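Local coordinates for AT5G66160 protein (Arabidopsis thaliana, PDB 7BVW) that probably serves as a sorting receptor carrying proteins to the protein storage vacuole, its zinc-binding RING-H2 domain acting as an E3 ligase essential for post-Golgi trafficking, at residues K9-D21 with Y38-A52. Sequence-based numbering, arbitrary orientation.
Sequences KLVHTLPCFTFTD and YRFGESLRLLPCQHA. With ZN (zinc ion), chain D.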
# COMPACT_ATOMS: atom_id res chain seq x y z
N LYS A 9 -9.52 7.01 7.91
CA LYS A 9 -9.65 6.16 9.09
C LYS A 9 -9.73 4.69 8.71
O LYS A 9 -9.31 3.82 9.48
CB LYS A 9 -10.87 6.57 9.91
N LEU A 10 -10.27 4.39 7.52
CA LEU A 10 -10.31 3.02 7.04
C LEU A 10 -8.96 2.59 6.48
O LEU A 10 -8.48 1.48 6.75
CB LEU A 10 -11.40 2.86 5.98
CG LEU A 10 -12.56 1.93 6.35
CD1 LEU A 10 -13.29 2.45 7.57
CD2 LEU A 10 -13.51 1.77 5.18
N VAL A 11 -8.33 3.46 5.69
CA VAL A 11 -7.04 3.14 5.09
C VAL A 11 -5.99 2.85 6.16
O VAL A 11 -5.12 2.00 5.97
CB VAL A 11 -6.59 4.28 4.15
CG1 VAL A 11 -5.24 3.96 3.51
CG2 VAL A 11 -7.64 4.54 3.10
N HIS A 12 -6.08 3.53 7.30
CA HIS A 12 -5.10 3.40 8.37
C HIS A 12 -5.22 2.08 9.13
O HIS A 12 -4.37 1.81 9.98
CB HIS A 12 -5.22 4.58 9.33
CG HIS A 12 -4.90 5.90 8.71
ND1 HIS A 12 -5.24 7.11 9.29
CD2 HIS A 12 -4.28 6.21 7.54
CE1 HIS A 12 -4.83 8.10 8.51
NE2 HIS A 12 -4.24 7.58 7.45
N THR A 13 -6.24 1.27 8.85
CA THR A 13 -6.35 -0.05 9.46
C THR A 13 -5.73 -1.15 8.61
O THR A 13 -5.63 -2.29 9.07
CB THR A 13 -7.81 -0.40 9.74
OG1 THR A 13 -8.53 -0.51 8.50
CG2 THR A 13 -8.47 0.67 10.61
N LEU A 14 -5.32 -0.83 7.38
CA LEU A 14 -4.68 -1.81 6.52
C LEU A 14 -3.40 -2.33 7.18
O LEU A 14 -2.74 -1.61 7.94
CB LEU A 14 -4.35 -1.20 5.16
CG LEU A 14 -5.49 -1.15 4.14
CD1 LEU A 14 -5.12 -0.25 2.98
CD2 LEU A 14 -5.82 -2.55 3.64
N PRO A 15 -3.03 -3.58 6.92
CA PRO A 15 -1.82 -4.14 7.54
C PRO A 15 -0.57 -3.37 7.12
O PRO A 15 -0.43 -2.96 5.97
CB PRO A 15 -1.78 -5.58 7.02
CG PRO A 15 -3.19 -5.87 6.61
CD PRO A 15 -3.73 -4.58 6.09
N CYS A 16 0.33 -3.17 8.08
CA CYS A 16 1.58 -2.48 7.84
C CYS A 16 2.71 -3.23 8.52
O CYS A 16 2.51 -3.92 9.53
CB CYS A 16 1.54 -1.03 8.35
SG CYS A 16 1.48 -0.86 10.15
N PHE A 17 3.91 -3.09 7.96
CA PHE A 17 5.08 -3.81 8.46
C PHE A 17 6.33 -3.03 8.08
O PHE A 17 6.30 -2.11 7.26
CB PHE A 17 5.12 -5.24 7.91
CG PHE A 17 5.11 -5.33 6.41
CD1 PHE A 17 3.93 -5.24 5.70
CD2 PHE A 17 6.29 -5.52 5.71
CE1 PHE A 17 3.92 -5.32 4.32
CE2 PHE A 17 6.29 -5.60 4.33
CZ PHE A 17 5.10 -5.50 3.64
N THR A 18 7.45 -3.41 8.71
CA THR A 18 8.74 -2.76 8.49
C THR A 18 9.58 -3.58 7.52
O THR A 18 9.60 -4.82 7.60
CB THR A 18 9.48 -2.58 9.82
OG1 THR A 18 8.72 -1.74 10.69
CG2 THR A 18 10.85 -1.96 9.60
N PHE A 19 10.26 -2.90 6.61
CA PHE A 19 11.11 -3.57 5.62
C PHE A 19 12.39 -4.05 6.31
O PHE A 19 13.33 -3.28 6.51
CB PHE A 19 11.43 -2.63 4.46
CG PHE A 19 12.11 -3.31 3.30
CD1 PHE A 19 11.36 -3.94 2.32
CD2 PHE A 19 13.49 -3.31 3.19
CE1 PHE A 19 11.98 -4.57 1.25
CE2 PHE A 19 14.11 -3.94 2.13
CZ PHE A 19 13.35 -4.57 1.15
N THR A 20 12.42 -5.33 6.67
CA THR A 20 13.58 -5.96 7.28
C THR A 20 13.96 -7.19 6.46
O THR A 20 13.43 -7.44 5.37
CB THR A 20 13.29 -6.34 8.73
OG1 THR A 20 12.09 -7.12 8.80
CG2 THR A 20 13.12 -5.09 9.58
N ASP A 21 14.91 -7.97 7.00
CA ASP A 21 15.35 -9.18 6.31
C ASP A 21 14.20 -10.15 6.08
O ASP A 21 14.13 -10.82 5.05
CB ASP A 21 16.46 -9.87 7.12
CG ASP A 21 17.75 -9.08 7.13
OD1 ASP A 21 17.99 -8.34 6.16
OD2 ASP A 21 18.52 -9.21 8.10
N TYR A 38 13.09 0.06 -1.70
CA TYR A 38 12.89 0.02 -0.26
C TYR A 38 14.23 0.01 0.47
O TYR A 38 15.19 -0.62 0.03
CB TYR A 38 12.07 -1.21 0.15
CG TYR A 38 10.67 -1.28 -0.43
CD1 TYR A 38 9.74 -0.28 -0.18
CD2 TYR A 38 10.27 -2.37 -1.19
CE1 TYR A 38 8.45 -0.36 -0.70
CE2 TYR A 38 8.99 -2.46 -1.71
CZ TYR A 38 8.08 -1.45 -1.46
OH TYR A 38 6.81 -1.54 -1.98
N ARG A 39 14.28 0.74 1.58
CA ARG A 39 15.45 0.77 2.45
C ARG A 39 15.12 0.09 3.77
O ARG A 39 13.97 0.07 4.21
CB ARG A 39 15.92 2.21 2.69
CG ARG A 39 16.46 2.92 1.45
CD ARG A 39 17.13 4.24 1.82
NE ARG A 39 17.76 4.89 0.67
CZ ARG A 39 17.24 5.92 0.01
NH1 ARG A 39 17.89 6.44 -1.02
NH2 ARG A 39 16.07 6.43 0.38
N PHE A 40 16.15 -0.47 4.40
CA PHE A 40 15.98 -1.17 5.66
C PHE A 40 15.35 -0.26 6.71
O PHE A 40 15.82 0.87 6.93
CB PHE A 40 17.32 -1.70 6.17
CG PHE A 40 17.28 -2.22 7.58
CD1 PHE A 40 16.89 -3.52 7.84
CD2 PHE A 40 17.65 -1.40 8.64
CE1 PHE A 40 16.85 -3.99 9.14
CE2 PHE A 40 17.61 -1.87 9.94
CZ PHE A 40 17.21 -3.17 10.19
N GLY A 41 14.29 -0.74 7.35
CA GLY A 41 13.61 0.01 8.39
C GLY A 41 12.43 0.83 7.93
O GLY A 41 11.73 1.39 8.78
N GLU A 42 12.18 0.93 6.63
CA GLU A 42 11.06 1.70 6.15
C GLU A 42 9.74 1.02 6.50
O GLU A 42 9.67 -0.19 6.74
CB GLU A 42 11.15 1.91 4.64
CG GLU A 42 12.23 2.88 4.22
CD GLU A 42 12.27 3.07 2.72
OE1 GLU A 42 11.77 2.19 2.00
OE2 GLU A 42 12.81 4.10 2.27
N SER A 43 8.68 1.82 6.53
CA SER A 43 7.34 1.34 6.84
C SER A 43 6.57 1.08 5.55
O SER A 43 6.51 1.95 4.67
CB SER A 43 6.58 2.35 7.70
OG SER A 43 7.13 2.44 9.00
N LEU A 44 5.99 -0.11 5.44
CA LEU A 44 5.25 -0.52 4.26
C LEU A 44 3.82 -0.89 4.64
O LEU A 44 3.52 -1.16 5.81
CB LEU A 44 5.91 -1.70 3.55
CG LEU A 44 7.01 -1.43 2.51
CD1 LEU A 44 8.25 -0.83 3.15
CD2 LEU A 44 7.35 -2.72 1.80
N ARG A 45 2.94 -0.90 3.64
CA ARG A 45 1.58 -1.38 3.80
C ARG A 45 1.28 -2.44 2.75
O ARG A 45 1.87 -2.44 1.67
CB ARG A 45 0.56 -0.25 3.69
CG ARG A 45 0.22 0.43 5.01
CD ARG A 45 -1.19 1.01 4.97
NE ARG A 45 -1.32 2.24 5.74
CZ ARG A 45 -1.44 2.29 7.06
NH1 ARG A 45 -1.44 1.17 7.77
NH2 ARG A 45 -1.55 3.46 7.67
N LEU A 46 0.36 -3.33 3.08
CA LEU A 46 -0.04 -4.42 2.20
C LEU A 46 -1.51 -4.27 1.83
O LEU A 46 -2.35 -4.04 2.70
CB LEU A 46 0.20 -5.78 2.86
CG LEU A 46 -0.12 -6.98 1.97
CD1 LEU A 46 0.83 -7.01 0.78
CD2 LEU A 46 -0.05 -8.28 2.76
N LEU A 47 -1.80 -4.40 0.54
CA LEU A 47 -3.16 -4.41 0.01
C LEU A 47 -3.64 -5.84 -0.16
O LEU A 47 -2.83 -6.76 -0.31
CB LEU A 47 -3.20 -3.67 -1.33
CG LEU A 47 -2.89 -2.17 -1.32
CD1 LEU A 47 -3.21 -1.53 -2.66
CD2 LEU A 47 -3.64 -1.47 -0.19
N PRO A 48 -4.95 -6.07 -0.14
CA PRO A 48 -5.46 -7.46 -0.23
C PRO A 48 -5.09 -8.16 -1.52
O PRO A 48 -5.10 -9.40 -1.55
CB PRO A 48 -6.97 -7.29 -0.09
CG PRO A 48 -7.24 -5.88 -0.48
CD PRO A 48 -6.05 -5.10 0.00
N CYS A 49 -4.76 -7.43 -2.58
CA CYS A 49 -4.34 -8.03 -3.84
C CYS A 49 -2.91 -8.53 -3.81
O CYS A 49 -2.42 -9.01 -4.84
CB CYS A 49 -4.52 -7.02 -4.97
SG CYS A 49 -3.75 -5.43 -4.63
N GLN A 50 -2.23 -8.40 -2.66
CA GLN A 50 -0.87 -8.90 -2.39
C GLN A 50 0.23 -8.00 -2.93
O GLN A 50 1.36 -8.45 -3.12
CB GLN A 50 -0.66 -10.33 -2.92
CG GLN A 50 -1.64 -11.36 -2.37
CD GLN A 50 -1.64 -11.40 -0.86
OE1 GLN A 50 -0.70 -11.91 -0.24
NE2 GLN A 50 -2.69 -10.86 -0.25
N HIS A 51 -0.06 -6.72 -3.18
CA HIS A 51 0.95 -5.75 -3.55
C HIS A 51 1.24 -4.83 -2.37
O HIS A 51 0.31 -4.37 -1.69
CB HIS A 51 0.52 -4.91 -4.76
CG HIS A 51 0.35 -5.71 -6.01
ND1 HIS A 51 -0.87 -5.86 -6.64
CD2 HIS A 51 1.24 -6.40 -6.76
CE1 HIS A 51 -0.72 -6.61 -7.72
NE2 HIS A 51 0.55 -6.95 -7.81
N ALA A 52 2.52 -4.57 -2.13
CA ALA A 52 2.95 -3.75 -1.01
C ALA A 52 3.57 -2.45 -1.51
O ALA A 52 4.10 -2.37 -2.62
CB ALA A 52 3.94 -4.50 -0.12
ZN ZN D . -2.65 -4.90 -6.56
O HOH W 1 -1.61 1.85 10.63
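Phe17 and Leu44 form the hydrogen-bonded pair of a short antiparallel ladder in the RING-H2 domain: Leu44 N reaches Phe17 O at 2.7 Å, and Phe17 N gives to Leu44 O. Five such backbone bonds in all join strand 16-18 and its flanks to strand 43-46 and the turn before it. Leu46 N to Pro15 O extends the ladder at one end. At the other, Phe19 N gives to Glu42 O, and Gly41 N, within the type II turn Arg39 to Glu42, meets Phe19 O at 2.8 Å and a nearly straight 176°.

Arg45 satisfies its guanidinium on several sides. NE pairs with Asp59 in a salt bridge; NH1 gives a weak bond to Leu14 O (3.1 Å, 121° at the hydrogen) and also donates to a water, 2.9 Å away, that itself donates to His12 O. Val11 O lies 3.8 Å above the guanidinium plane, over its centre.

Phe19 CG is anti to the backbone N (chi1 -170°), which brings the ring to Tyr38; Tyr38 CB sits 3.5 Å from the Phe19 ring centroid, almost on the ring normal, a CH-pi contact. With an alanine here, Tyr38 CB would probably lose the ring face it rests on, and a gap would open against the Tyr38 ring. Glu42 OE1 accepts from Arg39 N and also bonds His54, a zinc ligand.

Strand 43-46 is central in the three-stranded sheet, between 16-18 and 52-54; Phe17 and Leu44 face helix 21-27, while Cys16 and Arg45 lie against helix 55-65.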